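Local coordinates for protein bifunctional enzyme IspD/IspF (Campylobacter jejuni, PDB 1W55) that catalyses two steps of isoprenoid precursor synthesis, transferring the cytidylyl group of CTP to methylerythritol phosphate and later cyclising the phosphorylated product to methylerythritol cyclodiphosphate with release of CMP, at residues Ile7-Gly12 with Glu78-Ala83; Lys49-Ser54 with Glu85-Glu90; Val97-Val102 with Ile145-Ile150. All coordinates share one frame; numbering follows the deposited sequence.

Overall arrangement
All three contacts lie in the cytidylyltransferase part of the chain and reach one mixed sheet. Contacts 1 and 2 are neighbours, with centres about 9 Å apart, because strands 4-9 and 50-54 pair in parallel; their segments alternate along the chain, strands 4-9 and 50-54 coming first and helix 76-84 and its following loop packing back on them. Contact 3 follows both in sequence. Its centre is about 14 Å from that of contact 1, which it touches through a probable hydrogen bond from Val97 N to Leu9 O, and about 16 Å from that of contact 2. Together they run from the partly buried strand-loop packing of contact 2, through the cytidine pocket of contact 1, to the subunit boundary beside contact 3.

Contact 1 of 3, residues Ile7-Gly12 with Glu78-Ala83; sequences IMLAAG and ESLKKA. With C (cytidine-5'-monophosphate), chain D.
In Leu80 the CG is anti to the backbone N (chi1 -178°), and in Ile7 the CG1 is anti to the carbonyl carbon (chi1 -61°); the two side chains meet at about a right angle, Ile7 CD1 lying 3.8 Å from Leu80 CD1. The other branch of Ile7, CG2, rests on Ala83 CB at 3.8 Å. One residue pair further along the strand, Leu9 reaches the helix with CD2, which sits 4.1 Å from Leu80 CB. No hydrogen bond links strand 7-9 to helix 78-83, whose short axes run nearly antiparallel at 155°.

The polar link is the nucleotide. Ser79 OG donates to N3 of the cytosine at 2.7 Å and also bonds to Gly73 N, while Ala11 N donates to the base carbonyl O2 at 3.1 Å. Ala11 CB packs beside the same O2 and N3. The ribose is read by backbone carbonyls: its O3' donates to Leu9 O at 2.6 Å and its O2' to Ala11 O at 2.8 Å. Donors directed at O2 and N3 suit cytosine, whose N3 is an acceptor, and the two carbonyls recognise both ribose hydroxyls, consistent with a pocket for the cytidine of CTP.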
loop_
_atom_site.group_PDB
_atom_site.type_symbol
_atom_site.label_atom_id
_atom_site.label_comp_id
_atom_site.label_asym_id
_atom_site.label_seq_id
_atom_site.Cartn_x
_atom_site.Cartn_y
_atom_site.Cartn_z
ATOM N N ILE A 7 -27.167 -12.197 22.825
ATOM C CA ILE A 7 -28.257 -11.351 22.343
ATOM C C ILE A 7 -27.677 -10.134 21.631
ATOM O O ILE A 7 -26.953 -9.327 22.233
ATOM C CB ILE A 7 -29.203 -10.903 23.485
ATOM C CG1 ILE A 7 -29.871 -12.111 24.165
ATOM C CG2 ILE A 7 -30.257 -9.922 22.947
ATOM C CD1 ILE A 7 -30.680 -11.739 25.429
ATOM N N MET A 8 -27.983 -10.021 20.339
ATOM C CA MET A 8 -27.606 -8.849 19.555
ATOM C C MET A 8 -28.788 -7.894 19.509
ATOM O O MET A 8 -29.885 -8.264 19.093
ATOM C CB MET A 8 -27.174 -9.245 18.133
ATOM C CG MET A 8 -25.940 -10.152 18.059
ATOM S SD MET A 8 -24.437 -9.459 18.811
ATOM C CE MET A 8 -24.169 -7.990 17.778
ATOM N N LEU A 9 -28.567 -6.663 19.943
ATOM C CA LEU A 9 -29.653 -5.691 20.002
ATOM C C LEU A 9 -29.666 -4.852 18.725
ATOM O O LEU A 9 -28.785 -4.041 18.518
ATOM C CB LEU A 9 -29.515 -4.814 21.261
ATOM C CG LEU A 9 -29.720 -5.550 22.600
ATOM C CD1 LEU A 9 -29.359 -4.663 23.755
ATOM C CD2 LEU A 9 -31.165 -6.065 22.768
ATOM N N ALA A 10 -30.676 -5.049 17.885
ATOM C CA ALA A 10 -30.682 -4.481 16.539
ATOM C C ALA A 10 -32.039 -3.905 16.136
ATOM O O ALA A 10 -32.283 -3.678 14.950
ATOM C CB ALA A 10 -30.246 -5.541 15.525
ATOM N N ALA A 11 -32.913 -3.672 17.115
ATOM C CA ALA A 11 -34.238 -3.113 16.841
ATOM C C ALA A 11 -34.265 -1.598 17.012
ATOM O O ALA A 11 -33.266 -0.981 17.369
ATOM C CB ALA A 11 -35.304 -3.782 17.723
ATOM N N GLY A 12 -35.424 -1.005 16.744
ATOM C CA GLY A 12 -35.604 0.433 16.838
ATOM C C GLY A 12 -35.068 1.184 15.631
ATOM O O GLY A 12 -34.240 0.668 14.866
ATOM N N GLU A 78 -36.509 -2.959 26.899
ATOM C CA GLU A 78 -37.640 -3.808 26.525
ATOM C C GLU A 78 -37.304 -4.848 25.461
ATOM O O GLU A 78 -37.712 -6.004 25.590
ATOM C CB GLU A 78 -38.888 -3.023 26.119
ATOM C CG GLU A 78 -40.130 -3.898 26.273
ATOM C CD GLU A 78 -41.423 -3.281 25.774
ATOM O OE1 GLU A 78 -41.407 -2.211 25.130
ATOM O OE2 GLU A 78 -42.480 -3.892 26.038
ATOM N N SER A 79 -36.577 -4.460 24.416
ATOM C CA SER A 79 -36.118 -5.452 23.438
ATOM C C SER A 79 -35.305 -6.536 24.131
ATOM O O SER A 79 -35.503 -7.725 23.887
ATOM C CB SER A 79 -35.292 -4.801 22.329
ATOM O OG SER A 79 -36.039 -3.788 21.676
ATOM N N LEU A 80 -34.410 -6.109 25.017
ATOM C CA LEU A 80 -33.557 -7.012 25.782
ATOM C C LEU A 80 -34.373 -7.978 26.649
ATOM O O LEU A 80 -34.134 -9.189 26.641
ATOM C CB LEU A 80 -32.570 -6.206 26.653
ATOM C CG LEU A 80 -31.570 -7.037 27.477
ATOM C CD1 LEU A 80 -30.888 -8.146 26.641
ATOM C CD2 LEU A 80 -30.526 -6.134 28.121
ATOM N N LYS A 81 -35.334 -7.428 27.389
ATOM C CA LYS A 81 -36.185 -8.216 28.276
ATOM C C LYS A 81 -36.933 -9.301 27.509
ATOM O O LYS A 81 -37.011 -10.454 27.958
ATOM C CB LYS A 81 -37.160 -7.299 29.034
ATOM C CG LYS A 81 -38.281 -8.023 29.779
ATOM C CD LYS A 81 -39.164 -7.042 30.548
ATOM C CE LYS A 81 -39.948 -7.754 31.652
ATOM N NZ LYS A 81 -40.467 -6.771 32.647
ATOM N N LYS A 82 -37.478 -8.940 26.350
ATOM C CA LYS A 82 -38.184 -9.910 25.512
ATOM C C LYS A 82 -37.246 -11.000 25.007
ATOM O O LYS A 82 -37.591 -12.178 25.033
ATOM C CB LYS A 82 -38.879 -9.223 24.337
ATOM C CG LYS A 82 -40.005 -8.270 24.737
ATOM C CD LYS A 82 -40.448 -7.417 23.552
ATOM C CE LYS A 82 -41.208 -8.255 22.515
ATOM N NZ LYS A 82 -41.694 -7.429 21.374
ATOM N N ALA A 83 -36.051 -10.611 24.569
ATOM C CA ALA A 83 -35.084 -11.586 24.052
ATOM C C ALA A 83 -34.567 -12.524 25.141
ATOM O O ALA A 83 -34.260 -13.686 24.864
ATOM C CB ALA A 83 -33.927 -10.879 23.358
HETATM O OP3 C D . -27.779 3.638 21.620
HETATM P P C D . -29.205 3.178 21.808
HETATM O OP1 C D . -30.177 3.919 20.925
HETATM O OP2 C D . -29.628 3.006 23.249
HETATM O "O5'" C D . -29.242 1.706 21.153
HETATM C "C5'" C D . -28.424 0.648 21.629
HETATM C "C4'" C D . -28.768 -0.649 20.897
HETATM O "O4'" C D . -30.055 -1.145 21.286
HETATM C "C3'" C D . -28.803 -0.481 19.391
HETATM O "O3'" C D . -28.074 -1.560 18.837
HETATM C "C2'" C D . -30.265 -0.583 19.012
HETATM O "O2'" C D . -30.468 -1.167 17.731
HETATM C "C1'" C D . -30.832 -1.446 20.127
HETATM N N1 C D . -32.235 -1.120 20.374
HETATM C C2 C D . -33.174 -2.165 20.378
HETATM O O2 C D . -32.804 -3.354 20.176
HETATM N N3 C D . -34.470 -1.867 20.603
HETATM C C4 C D . -34.876 -0.585 20.807
HETATM N N4 C D . -36.190 -0.313 21.022
HETATM C C5 C D . -33.957 0.459 20.803
HETATM C C6 C D . -32.619 0.158 20.581
#

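Contact 2 of 3, residues Lys49-Ser54 with Glu85-Glu90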
loop_
_atom_site.group_PDB
_atom_site.type_symbol
_atom_site.label_atom_id
_atom_site.label_comp_id
_atom_site.label_asym_id
_atom_site.label_seq_id
_atom_site.Cartn_x
_atom_site.Cartn_y
_atom_site.Cartn_z
ATOM N N LYS A 49 -27.104 -20.202 22.054
ATOM C CA LYS A 49 -28.181 -19.627 21.277
ATOM C C LYS A 49 -27.736 -18.224 20.880
ATOM O O LYS A 49 -26.986 -17.569 21.617
ATOM C CB LYS A 49 -29.451 -19.573 22.126
ATOM C CG LYS A 49 -30.735 -19.434 21.332
ATOM C CD LYS A 49 -31.932 -19.239 22.243
ATOM C CE LYS A 49 -32.599 -20.571 22.571
ATOM N NZ LYS A 49 -34.072 -20.533 22.347
ATOM N N ILE A 50 -28.169 -17.783 19.702
ATOM C CA ILE A 50 -27.950 -16.409 19.262
ATOM C C ILE A 50 -29.289 -15.751 18.929
ATOM O O ILE A 50 -30.032 -16.216 18.061
ATOM C CB ILE A 50 -26.952 -16.340 18.073
ATOM C CG1 ILE A 50 -25.619 -16.971 18.479
ATOM C CG2 ILE A 50 -26.723 -14.895 17.655
ATOM C CD1 ILE A 50 -24.745 -17.424 17.321
ATOM N N VAL A 51 -29.595 -14.677 19.648
ATOM C CA VAL A 51 -30.840 -13.945 19.449
ATOM C C VAL A 51 -30.558 -12.556 18.886
ATOM O O VAL A 51 -29.618 -11.884 19.303
ATOM C CB VAL A 51 -31.670 -13.865 20.765
ATOM C CG1 VAL A 51 -33.002 -13.128 20.544
ATOM C CG2 VAL A 51 -31.926 -15.271 21.323
ATOM N N VAL A 52 -31.357 -12.147 17.913
ATOM C CA VAL A 52 -31.280 -10.797 17.365
ATOM C C VAL A 52 -32.641 -10.122 17.513
ATOM O O VAL A 52 -33.646 -10.632 17.026
ATOM C CB VAL A 52 -30.880 -10.796 15.865
ATOM C CG1 VAL A 52 -30.758 -9.364 15.331
ATOM C CG2 VAL A 52 -29.587 -11.573 15.632
ATOM N N THR A 53 -32.675 -8.975 18.183
ATOM C CA THR A 53 -33.912 -8.209 18.249
ATOM C C THR A 53 -34.014 -7.362 16.993
ATOM O O THR A 53 -33.012 -6.837 16.509
ATOM C CB THR A 53 -33.978 -7.322 19.505
ATOM O OG1 THR A 53 -33.002 -6.280 19.400
ATOM C CG2 THR A 53 -33.582 -8.097 20.756
ATOM N N SER A 54 -35.230 -7.223 16.473
ATOM C CA SER A 54 -35.412 -6.662 15.153
ATOM C C SER A 54 -36.754 -5.940 15.003
ATOM O O SER A 54 -37.741 -6.328 15.614
ATOM C CB SER A 54 -35.288 -7.779 14.105
ATOM O OG SER A 54 -35.371 -7.244 12.790
ATOM N N GLU A 85 -36.222 -13.928 27.502
ATOM C CA GLU A 85 -37.159 -15.035 27.707
ATOM C C GLU A 85 -36.824 -16.236 26.816
ATOM O O GLU A 85 -37.351 -17.335 27.016
ATOM C CB GLU A 85 -38.614 -14.580 27.516
ATOM C CG GLU A 85 -39.133 -13.692 28.641
ATOM C CD GLU A 85 -39.013 -14.337 30.025
ATOM O OE1 GLU A 85 -39.845 -15.215 30.357
ATOM O OE2 GLU A 85 -38.085 -13.972 30.786
ATOM N N LEU A 86 -35.926 -16.021 25.856
ATOM C CA LEU A 86 -35.448 -17.081 24.977
ATOM C C LEU A 86 -34.187 -17.776 25.531
ATOM O O LEU A 86 -33.770 -18.824 25.027
ATOM C CB LEU A 86 -35.190 -16.509 23.572
ATOM C CG LEU A 86 -36.174 -16.750 22.407
ATOM C CD1 LEU A 86 -37.641 -16.924 22.833
ATOM C CD2 LEU A 86 -36.053 -15.666 21.319
ATOM N N ILE A 87 -33.595 -17.200 26.575
ATOM C CA ILE A 87 -32.311 -17.669 27.094
ATOM C C ILE A 87 -32.483 -18.507 28.355
ATOM O O ILE A 87 -33.191 -18.105 29.278
ATOM C CB ILE A 87 -31.369 -16.464 27.392
ATOM C CG1 ILE A 87 -31.300 -15.505 26.191
ATOM C CG2 ILE A 87 -29.975 -16.944 27.847
ATOM C CD1 ILE A 87 -30.800 -16.130 24.896
ATOM N N ASP A 88 -31.827 -19.668 28.389
ATOM C CA ASP A 88 -31.829 -20.501 29.594
ATOM C C ASP A 88 -30.429 -20.911 30.068
ATOM O O ASP A 88 -30.298 -21.707 30.995
ATOM C CB ASP A 88 -32.770 -21.716 29.448
ATOM C CG ASP A 88 -32.379 -22.647 28.303
ATOM O OD1 ASP A 88 -31.170 -22.811 28.022
ATOM O OD2 ASP A 88 -33.228 -23.275 27.634
ATOM N N SER A 89 -29.395 -20.364 29.433
ATOM C CA SER A 89 -28.018 -20.580 29.870
ATOM C C SER A 89 -27.703 -19.661 31.048
ATOM O O SER A 89 -28.335 -18.611 31.200
ATOM C CB SER A 89 -27.027 -20.357 28.711
ATOM O OG SER A 89 -26.971 -18.992 28.296
ATOM N N GLU A 90 -26.733 -20.060 31.876
ATOM C CA GLU A 90 -26.330 -19.287 33.050
ATOM C C GLU A 90 -25.884 -17.858 32.708
ATOM O O GLU A 90 -26.172 -16.910 33.448
ATOM C CB GLU A 90 -25.202 -19.999 33.815
ATOM C CG GLU A 90 -25.021 -19.489 35.247
ATOM C CD GLU A 90 -23.812 -20.070 35.975
ATOM O OE1 GLU A 90 -23.225 -21.066 35.499
ATOM O OE2 GLU A 90 -23.446 -19.526 37.044
#
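Apolar packing joins the two segments through Val51, whose two methyls divide the work. CG1 of Val51 approaches Leu86 CD2 at 4.0 Å, and CG2 of Val51 approaches Ile87 CD1 at 3.8 Å. With CG1 anti to the backbone N (chi1 -178°) and CG2 beside it, the two methyls are presented to Leu86 and Ile87. Both neighbours cross the valine obliquely, and CG2 also lies near Leu86 CD2, so the three residues form one continuous patch. The patch extends to Ala83 on helix 76-84, to Ile70 on strand 68-71 and, through Ile87, to Ile7 on strand 4-9.

Polar contact is confined to Lys49. Its NZ makes a weak hydrogen bond to Leu86 O at 3.2 Å, and the methylenes accompany it: CE is 3.2 Å and CD 3.4 Å from the same Leu86 O. The aliphatic chain therefore lies against this carbonyl, bent at chi3 (-93°), which places CE, and again at chi4, which places NZ. The stronger partner of NZ is Glu68 on strand 68-71, with which it forms a salt bridge. Asp88 OD2 is 6.0 Å from Lys49 NZ, too far for direct contact, though its charge may add a long-range attraction; Asp88 OD1 is salt-bridged to Lys48 instead.

The 85-90 loop leads from helix 76-84 into strand 91-96, which runs parallel to strand 4-9, itself the parallel neighbour of strand 50-54. A helix and connecting loop packed over parallel strands in this way is the layered alpha/beta arrangement of the Rossmann-like GT-A fold to which the IspD cytidylyltransferases belong.

Contact 3 of 3, residues Val97-Val102 with Ile145-Ile150. With EDO (1,2-ethanediol), chain F.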
loop_
_atom_site.group_PDB
_atom_site.type_symbol
_atom_site.label_atom_id
_atom_site.label_comp_id
_atom_site.label_asym_id
_atom_site.label_seq_id
_atom_site.Cartn_x
_atom_site.Cartn_y
_atom_site.Cartn_z
ATOM N N VAL A 97 -25.685 -3.891 18.018
ATOM C CA VAL A 97 -25.153 -4.182 16.667
ATOM C C VAL A 97 -24.339 -3.028 16.131
ATOM O O VAL A 97 -23.460 -3.230 15.300
ATOM C CB VAL A 97 -26.216 -4.514 15.561
ATOM C CG1 VAL A 97 -26.644 -5.943 15.614
ATOM C CG2 VAL A 97 -27.391 -3.550 15.562
ATOM N N ALA A 98 -24.637 -1.819 16.593
ATOM C CA ALA A 98 -23.952 -0.628 16.106
ATOM C C ALA A 98 -22.505 -0.537 16.592
ATOM O O ALA A 98 -21.754 0.316 16.128
ATOM C CB ALA A 98 -24.737 0.636 16.455
ATOM N N ARG A 99 -22.121 -1.426 17.508
ATOM C CA ARG A 99 -20.714 -1.628 17.877
ATOM C C ARG A 99 -20.143 -2.763 17.022
ATOM O O ARG A 99 -20.155 -3.940 17.411
ATOM C CB ARG A 99 -20.581 -1.947 19.370
ATOM C CG ARG A 99 -21.000 -0.798 20.253
ATOM C CD ARG A 99 -20.927 -1.113 21.733
ATOM N NE ARG A 99 -21.607 -0.128 22.567
ATOM C CZ ARG A 99 -21.085 1.041 22.945
ATOM N NH1 ARG A 99 -19.858 1.388 22.578
ATOM N NH2 ARG A 99 -21.791 1.862 23.715
ATOM N N VAL A 100 -19.649 -2.394 15.848
ATOM C CA VAL A 100 -19.440 -3.361 14.774
ATOM C C VAL A 100 -18.124 -4.124 14.845
ATOM O O VAL A 100 -18.105 -5.325 14.601
ATOM C CB VAL A 100 -19.609 -2.706 13.378
ATOM C CG1 VAL A 100 -19.632 -3.760 12.311
ATOM C CG2 VAL A 100 -20.891 -1.926 13.325
ATOM N N LEU A 101 -17.046 -3.434 15.198
ATOM C CA LEU A 101 -15.698 -3.993 15.092
ATOM C C LEU A 101 -15.095 -4.489 16.411
ATOM O O LEU A 101 -13.869 -4.451 16.588
ATOM C CB LEU A 101 -14.755 -2.962 14.470
ATOM C CG LEU A 101 -15.009 -2.482 13.032
ATOM C CD1 LEU A 101 -13.984 -1.413 12.653
ATOM C CD2 LEU A 101 -14.989 -3.631 12.034
ATOM N N VAL A 102 -15.944 -4.952 17.322
ATOM C CA VAL A 102 -15.491 -5.499 18.600
ATOM C C VAL A 102 -14.453 -6.590 18.351
ATOM O O VAL A 102 -14.706 -7.529 17.594
ATOM C CB VAL A 102 -16.668 -6.078 19.428
ATOM C CG1 VAL A 102 -16.142 -6.801 20.651
ATOM C CG2 VAL A 102 -17.643 -4.966 19.843
ATOM N N ILE A 145 -19.197 3.733 29.199
ATOM C CA ILE A 145 -19.434 2.304 29.153
ATOM C C ILE A 145 -19.660 1.821 27.717
ATOM O O ILE A 145 -20.242 2.519 26.881
ATOM C CB ILE A 145 -20.622 1.897 30.075
ATOM C CG1 ILE A 145 -20.431 2.422 31.508
ATOM C CG2 ILE A 145 -20.804 0.400 30.080
ATOM C CD1 ILE A 145 -19.208 1.846 32.265
ATOM N N GLN A 146 -19.190 0.613 27.452
ATOM C CA GLN A 146 -19.312 0.016 26.139
ATOM C C GLN A 146 -19.963 -1.352 26.300
ATOM O O GLN A 146 -20.351 -1.756 27.403
ATOM C CB GLN A 146 -17.931 -0.118 25.475
ATOM C CG GLN A 146 -17.194 1.202 25.195
ATOM C CD GLN A 146 -15.904 0.988 24.395
ATOM O OE1 GLN A 146 -15.092 0.118 24.734
ATOM N NE2 GLN A 146 -15.724 1.767 23.325
ATOM N N THR A 147 -20.020 -2.062 25.187
ATOM C CA THR A 147 -20.671 -3.353 25.031
ATOM C C THR A 147 -19.615 -4.120 24.175
ATOM O O THR A 147 -18.801 -3.442 23.530
ATOM C CB THR A 147 -22.008 -3.019 24.295
ATOM O OG1 THR A 147 -23.138 -3.147 25.175
ATOM C CG2 THR A 147 -22.292 -3.874 23.148
ATOM N N PRO A 148 -19.543 -5.464 24.150
ATOM C CA PRO A 148 -20.440 -6.415 24.826
ATOM C C PRO A 148 -20.370 -6.419 26.351
ATOM O O PRO A 148 -19.367 -6.018 26.944
ATOM C CB PRO A 148 -19.970 -7.791 24.314
ATOM C CG PRO A 148 -19.025 -7.525 23.165
ATOM C CD PRO A 148 -18.481 -6.152 23.393
ATOM N N GLN A 149 -21.458 -6.861 26.974
ATOM C CA GLN A 149 -21.532 -6.956 28.423
ATOM C C GLN A 149 -22.002 -8.372 28.737
ATOM O O GLN A 149 -22.902 -8.886 28.077
ATOM C CB GLN A 149 -22.507 -5.913 28.982
ATOM C CG GLN A 149 -22.114 -4.456 28.706
ATOM C CD GLN A 149 -23.064 -3.422 29.318
ATOM O OE1 GLN A 149 -24.280 -3.495 29.136
ATOM N NE2 GLN A 149 -22.500 -2.437 30.015
ATOM N N ILE A 150 -21.370 -9.018 29.711
ATOM C CA ILE A 150 -21.785 -10.356 30.120
ATOM C C ILE A 150 -22.443 -10.285 31.490
ATOM O O ILE A 150 -21.897 -9.677 32.423
ATOM C CB ILE A 150 -20.588 -11.343 30.168
ATOM C CG1 ILE A 150 -19.836 -11.370 28.848
ATOM C CG2 ILE A 150 -21.067 -12.753 30.494
ATOM C CD1 ILE A 150 -18.460 -12.030 28.955
HETATM C C1 EDO F . -24.843 0.856 25.919
HETATM O O1 EDO F . -24.740 1.410 24.616
HETATM C C2 EDO F . -23.536 1.049 26.657
HETATM O O2 EDO F . -23.144 2.398 26.551
#
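Val102 meets a proline, Pro148, that follows a cis peptide bond, and beside this pair in the GT-A-type cytidylyltransferase fold the long side chain of Arg99 lies against the backbone of 145-150. The loop 97-102 follows strand 91-96, while residues 146-148 connect strand 142-145 to strand 149-152, which pairs antiparallel with strand 91-96.

Arg99 has the largest share of the buried surface. Its chain is extended from CG to NE and crosses Thr147 at about a right angle, with CD only 3.4 Å from Thr147 CB. One face of the guanidinium is covered by the backbone: Gln146 CA stands 3.7 Å above the plane over its centre, and Thr147 N lies closer to the rim. The Gln146 side chain borders the group as well, CG being 3.7 Å from Arg99 NH1, with the amide plane turned 69° from the guanidinium. Gln146 directs its own NE2 to Glu186 O.

NE is salt-bridged to Asp96, NH1 donates to Ala189 O, and NH2 has both a salt bridge to Asp128 of the second subunit and a bound ethanediol, so the arginine ties this contact to the subunit interface. Its side chain also touches Lys191, which is predicted to position the MEP substrate.

Val102 and Pro148 approach tip to tip, with Val102 CG1 3.7 Å from Pro148 CD. The ethanediol, probably from the crystallisation liquor, bridges the segments: Arg99 NH2 donates in the guanidinium plane to its O1 at 3.1 Å, nearly straight at 170°, and its O2 donates to Ile145 O at 2.9 Å.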